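Local coordinates for protein toll (Drosophila melanogaster, PDB 4LXR) that serves as a cell-surface receptor for cleaved Spätzle, activating the Toll pathway in embryonic dorsal-ventral patterning and antifungal immunity, at residues Leu526-Leu531 / Gln560-Thr565. Residues are numbered along the deposited sequence; the frame is centred on the assembly and turned at random.
With NAG (2-acetamido-2-deoxy-beta-D-glucopyranose), chain F; NAG (2-acetamido-2-deoxy-beta-D-glucopyranose), chain B.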
ATOM      1  N   LEU A 526      -9.499   0.753  23.240  1.00 78.15           N
ATOM      2  CA  LEU A 526     -10.241   0.208  22.108  1.00 69.95           C
ATOM      3  C   LEU A 526      -9.303  -0.375  21.053  1.00 68.04           C
ATOM      4  O   LEU A 526      -8.497   0.341  20.450  1.00 66.09           O
ATOM      5  CB  LEU A 526     -11.166   1.250  21.484  1.00 68.65           C
ATOM      6  CG  LEU A 526     -11.903   0.748  20.236  1.00 66.29           C
ATOM      7  CD1 LEU A 526     -12.682  -0.511  20.539  1.00 63.13           C
ATOM      8  CD2 LEU A 526     -12.823   1.819  19.687  1.00 68.34           C
ATOM      9  N   VAL A 527      -9.428  -1.680  20.834  1.00 66.09           N
ATOM     10  CA  VAL A 527      -8.600  -2.403  19.879  1.00 59.01           C
ATOM     11  C   VAL A 527      -9.438  -2.930  18.726  1.00 56.32           C
ATOM     12  O   VAL A 527     -10.438  -3.599  18.949  1.00 61.74           O
ATOM     13  CB  VAL A 527      -7.923  -3.602  20.557  1.00 58.95           C
ATOM     14  CG1 VAL A 527      -6.943  -4.276  19.600  1.00 57.71           C
ATOM     15  CG2 VAL A 527      -7.220  -3.154  21.834  1.00 60.92           C
ATOM     16  N   HIS A 528      -9.034  -2.630  17.496  1.00 54.91           N
ATOM     17  CA  HIS A 528      -9.691  -3.193  16.317  1.00 51.36           C
ATOM     18  C   HIS A 528      -9.045  -4.513  15.938  1.00 53.54           C
ATOM     19  O   HIS A 528      -7.821  -4.640  15.963  1.00 59.15           O
ATOM     20  CB  HIS A 528      -9.608  -2.234  15.129  1.00 50.88           C
ATOM     21  CG  HIS A 528     -10.274  -0.913  15.364  1.00 57.40           C
ATOM     22  ND1 HIS A 528     -11.498  -0.588  14.816  1.00 57.45           N
ATOM     23  CD2 HIS A 528      -9.886   0.167  16.082  1.00 60.84           C
ATOM     24  CE1 HIS A 528     -11.837   0.631  15.193  1.00 59.53           C
ATOM     25  NE2 HIS A 528     -10.876   1.111  15.962  1.00 64.66           N
ATOM     26  N   VAL A 529      -9.865  -5.501  15.589  1.00 58.33           N
ATOM     27  CA  VAL A 529      -9.359  -6.805  15.162  1.00 51.67           C
ATOM     28  C   VAL A 529     -10.061  -7.271  13.890  1.00 52.82           C
ATOM     29  O   VAL A 529     -11.282  -7.420  13.866  1.00 55.55           O
ATOM     30  CB  VAL A 529      -9.552  -7.895  16.245  1.00 45.63           C
ATOM     31  CG1 VAL A 529      -8.873  -9.178  15.813  1.00 44.74           C
ATOM     32  CG2 VAL A 529      -9.011  -7.429  17.593  1.00 44.94           C
ATOM     33  N   ASP A 530      -9.284  -7.514  12.839  1.00 47.05           N
ATOM     34  CA  ASP A 530      -9.842  -7.963  11.571  1.00 49.31           C
ATOM     35  C   ASP A 530      -9.876  -9.489  11.501  1.00 47.93           C
ATOM     36  O   ASP A 530      -8.834 -10.130  11.438  1.00 47.30           O
ATOM     37  CB  ASP A 530      -9.025  -7.394  10.409  1.00 46.07           C
ATOM     38  CG  ASP A 530      -9.745  -7.513   9.085  1.00 52.93           C
ATOM     39  OD1 ASP A 530     -10.640  -8.377   8.971  1.00 59.74           O
ATOM     40  OD2 ASP A 530      -9.416  -6.749   8.155  1.00 50.39           O
ATOM     41  N   LEU A 531     -11.079 -10.060  11.490  1.00 52.98           N
ATOM     42  CA  LEU A 531     -11.255 -11.512  11.505  1.00 47.96           C
ATOM     43  C   LEU A 531     -11.717 -12.081  10.166  1.00 48.29           C
ATOM     44  O   LEU A 531     -12.084 -13.254  10.083  1.00 49.94           O
ATOM     45  CB  LEU A 531     -12.253 -11.912  12.591  1.00 50.11           C
ATOM     46  CG  LEU A 531     -11.846 -11.602  14.031  1.00 53.79           C
ATOM     47  CD1 LEU A 531     -12.956 -12.017  15.013  1.00 42.47           C
ATOM     48  CD2 LEU A 531     -10.512 -12.288  14.357  1.00 39.54           C
ATOM     49  N   GLN A 560     -14.293  -3.491  24.784  1.00 82.93           N
ATOM     50  CA  GLN A 560     -12.873  -3.163  24.768  1.00 85.42           C
ATOM     51  C   GLN A 560     -12.322  -3.316  23.352  1.00 78.36           C
ATOM     52  O   GLN A 560     -11.310  -2.720  23.003  1.00 75.88           O
ATOM     53  CB  GLN A 560     -12.081  -4.030  25.757  1.00 88.34           C
ATOM     54  CG  GLN A 560     -11.574  -3.280  26.997  1.00 93.58           C
ATOM     55  CD  GLN A 560     -12.689  -2.896  27.973  1.00 98.89           C
ATOM     56  OE1 GLN A 560     -13.219  -3.744  28.698  1.00 94.71           O
ATOM     57  NE2 GLN A 560     -13.041  -1.612  27.996  1.00100.46           N
ATOM     58  N   PHE A 561     -13.001  -4.108  22.530  1.00 75.15           N
ATOM     59  CA  PHE A 561     -12.568  -4.296  21.149  1.00 68.79           C
ATOM     60  C   PHE A 561     -13.683  -4.063  20.133  1.00 66.12           C
ATOM     61  O   PHE A 561     -14.860  -4.026  20.481  1.00 66.04           O
ATOM     62  CB  PHE A 561     -11.951  -5.686  20.943  1.00 55.77           C
ATOM     63  CG  PHE A 561     -12.817  -6.824  21.430  1.00 54.56           C
ATOM     64  CD1 PHE A 561     -14.052  -7.085  20.845  1.00 51.72           C
ATOM     65  CD2 PHE A 561     -12.377  -7.654  22.454  1.00 48.77           C
ATOM     66  CE1 PHE A 561     -14.839  -8.135  21.288  1.00 55.63           C
ATOM     67  CE2 PHE A 561     -13.152  -8.705  22.899  1.00 53.42           C
ATOM     68  CZ  PHE A 561     -14.391  -8.947  22.316  1.00 57.28           C
ATOM     69  N   LYS A 562     -13.285  -3.920  18.875  1.00 63.19           N
ATOM     70  CA  LYS A 562     -14.203  -3.806  17.751  1.00 65.45           C
ATOM     71  C   LYS A 562     -13.751  -4.770  16.656  1.00 68.26           C
ATOM     72  O   LYS A 562     -12.679  -4.597  16.055  1.00 68.41           O
ATOM     73  CB  LYS A 562     -14.227  -2.369  17.226  1.00 68.64           C
ATOM     74  CG  LYS A 562     -14.937  -2.203  15.891  1.00 74.52           C
ATOM     75  CD  LYS A 562     -15.168  -0.730  15.579  1.00 81.20           C
ATOM     76  CE  LYS A 562     -15.781  -0.542  14.203  1.00 85.05           C
ATOM     77  NZ  LYS A 562     -17.001  -1.372  14.025  1.00 88.13           N
ATOM     78  N   LEU A 563     -14.566  -5.793  16.410  1.00 66.28           N
ATOM     79  CA  LEU A 563     -14.215  -6.847  15.467  1.00 62.31           C
ATOM     80  C   LEU A 563     -14.754  -6.538  14.083  1.00 66.02           C
ATOM     81  O   LEU A 563     -15.902  -6.116  13.937  1.00 70.33           O
ATOM     82  CB  LEU A 563     -14.777  -8.189  15.937  1.00 56.45           C
ATOM     83  CG  LEU A 563     -14.532  -8.511  17.407  1.00 54.86           C
ATOM     84  CD1 LEU A 563     -15.247  -9.794  17.788  1.00 55.10           C
ATOM     85  CD2 LEU A 563     -13.044  -8.621  17.664  1.00 49.25           C
ATOM     86  N   ARG A 564     -13.917  -6.744  13.071  1.00 60.17           N
ATOM     87  CA  ARG A 564     -14.341  -6.616  11.684  1.00 57.50           C
ATOM     88  C   ARG A 564     -14.641  -8.000  11.143  1.00 57.70           C
ATOM     89  O   ARG A 564     -13.752  -8.856  11.047  1.00 54.05           O
ATOM     90  CB  ARG A 564     -13.263  -5.938  10.845  1.00 60.85           C
ATOM     91  CG  ARG A 564     -13.542  -5.949   9.355  1.00 66.83           C
ATOM     92  CD  ARG A 564     -12.734  -4.873   8.653  1.00 75.04           C
ATOM     93  NE  ARG A 564     -12.223  -5.326   7.364  1.00 84.49           N
ATOM     94  CZ  ARG A 564     -11.746  -4.517   6.423  1.00 91.18           C
ATOM     95  NH1 ARG A 564     -11.729  -3.204   6.620  1.00 92.71           N
ATOM     96  NH2 ARG A 564     -11.296  -5.022   5.281  1.00 91.68           N
ATOM     97  N   THR A 565     -15.904  -8.217  10.805  1.00 51.61           N
ATOM     98  CA  THR A 565     -16.392  -9.537  10.435  1.00 65.38           C
ATOM     99  C   THR A 565     -17.218  -9.515   9.158  1.00 65.33           C
ATOM    100  O   THR A 565     -17.809 -10.525   8.786  1.00 65.99           O
ATOM    101  CB  THR A 565     -17.272 -10.114  11.548  1.00 57.83           C
ATOM    102  OG1 THR A 565     -18.293  -9.166  11.876  1.00 63.15           O
ATOM    103  CG2 THR A 565     -16.441 -10.381  12.789  1.00 55.20           C
TER
HETATM  104  C1  NAG F   1      -5.767  -7.303   6.934  1.00 39.22           C
HETATM  105  C2  NAG F   1      -6.368  -5.970   6.459  1.00 46.78           C
HETATM  106  C3  NAG F   1      -7.293  -6.186   5.254  1.00 46.39           C
HETATM  107  C4  NAG F   1      -6.638  -7.064   4.193  1.00 42.76           C
HETATM  108  C5  NAG F   1      -6.074  -8.319   4.846  1.00 35.98           C
HETATM  109  C6  NAG F   1      -5.359  -9.235   3.879  1.00 38.09           C
HETATM  110  C7  NAG F   1      -6.866  -4.071   7.944  1.00 58.78           C
HETATM  111  C8  NAG F   1      -5.806  -3.318   7.199  1.00 58.31           C
HETATM  112  N2  NAG F   1      -7.091  -5.325   7.540  1.00 50.71           N
HETATM  113  O3  NAG F   1      -7.630  -4.918   4.704  1.00 57.94           O
HETATM  114  O4  NAG F   1      -7.605  -7.520   3.249  1.00 57.21           O
HETATM  115  O5  NAG F   1      -5.132  -7.946   5.854  1.00 41.60           O
HETATM  116  O6  NAG F   1      -4.205  -8.608   3.339  1.00 42.13           O
HETATM  117  O7  NAG F   1      -7.498  -3.565   8.865  1.00 64.94           O
HETATM  118  C1  NAG B   2      -7.961  -6.646   2.168  1.00 62.91           C
HETATM  119  C2  NAG B   2      -8.544  -7.527   1.070  1.00 57.85           C
HETATM  120  C3  NAG B   2      -9.015  -6.674  -0.104  1.00 65.72           C
HETATM  121  C4  NAG B   2      -9.953  -5.564   0.363  1.00 76.63           C
HETATM  122  C5  NAG B   2      -9.345  -4.791   1.532  1.00 74.47           C
HETATM  123  C6  NAG B   2     -10.313  -3.814   2.159  1.00 68.92           C
HETATM  124  C7  NAG B   2      -7.555  -9.786   1.031  1.00 57.23           C
HETATM  125  C8  NAG B   2      -6.499 -10.657   0.420  1.00 55.07           C
HETATM  126  N2  NAG B   2      -7.575  -8.516   0.612  1.00 55.79           N
HETATM  127  O3  NAG B   2      -9.660  -7.507  -1.061  1.00 64.94           O
HETATM  128  O4  NAG B   2     -10.150  -4.651  -0.712  1.00 91.41           O
HETATM  129  O5  NAG B   2      -8.938  -5.692   2.572  1.00 74.26           O
HETATM  130  O6  NAG B   2      -9.949  -3.498   3.496  1.00 69.76           O
HETATM  131  O7  NAG B   2      -8.341 -10.211   1.876  1.00 57.07           O
HETATM  132  O   HOH W   1     -10.413  -7.794   5.777  1.00 46.15           O
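Asp530 and Arg564 run side by side from neighbouring strands and point the same way. Asp530 OD2 sits 3.2 Å from Arg564 NE, over one face of the guanidinium. This salt bridge works through charge alone, because no N-H points at the oxygen. The carboxylate and guanidinium planes are 57° apart. Two further groups hold Asp530 OD2: N2 of the chain F NAG donates to it at 2.8 Å, and a water donates to it while accepting from Arg564 NH2. Arg564 NH2 also donates a nearly straight bond to O6 of the chain B NAG, 2.7 Å away, near the guanidinium plane. Asp530 OD1 accepts from the backbone N of Asn532, which helps fix the rotation of the carboxylate.

On the same face, the aliphatic part of Lys562 passes the His528 ring obliquely, with Lys562 CD 3.6 Å from His528 CE1. The opposite face carries Val527, Val529, Phe561 and Leu563. Val529 CB meets Leu563 CD2 at 3.8 Å. Just past the strand end, Leu531 CD1 comes to 4.2 Å from Leu563 CD1. Leu563 also packs on Phe545 and Leu548 of helix 543-549.

Between these two faces, strands 527-530 and 561-564 pair in parallel. Five backbone hydrogen bonds join the segments, the outer two reaching Gln560 and Leu531 just beyond the strands. Strand 527-530 bonds in turn to Val500 of strand 499-501. The arrangement is typical of a leucine-rich repeat solenoid, here in Toll's extracellular region, where the parallel ladder of the first repeat array continues into a strand of its C-terminal cap.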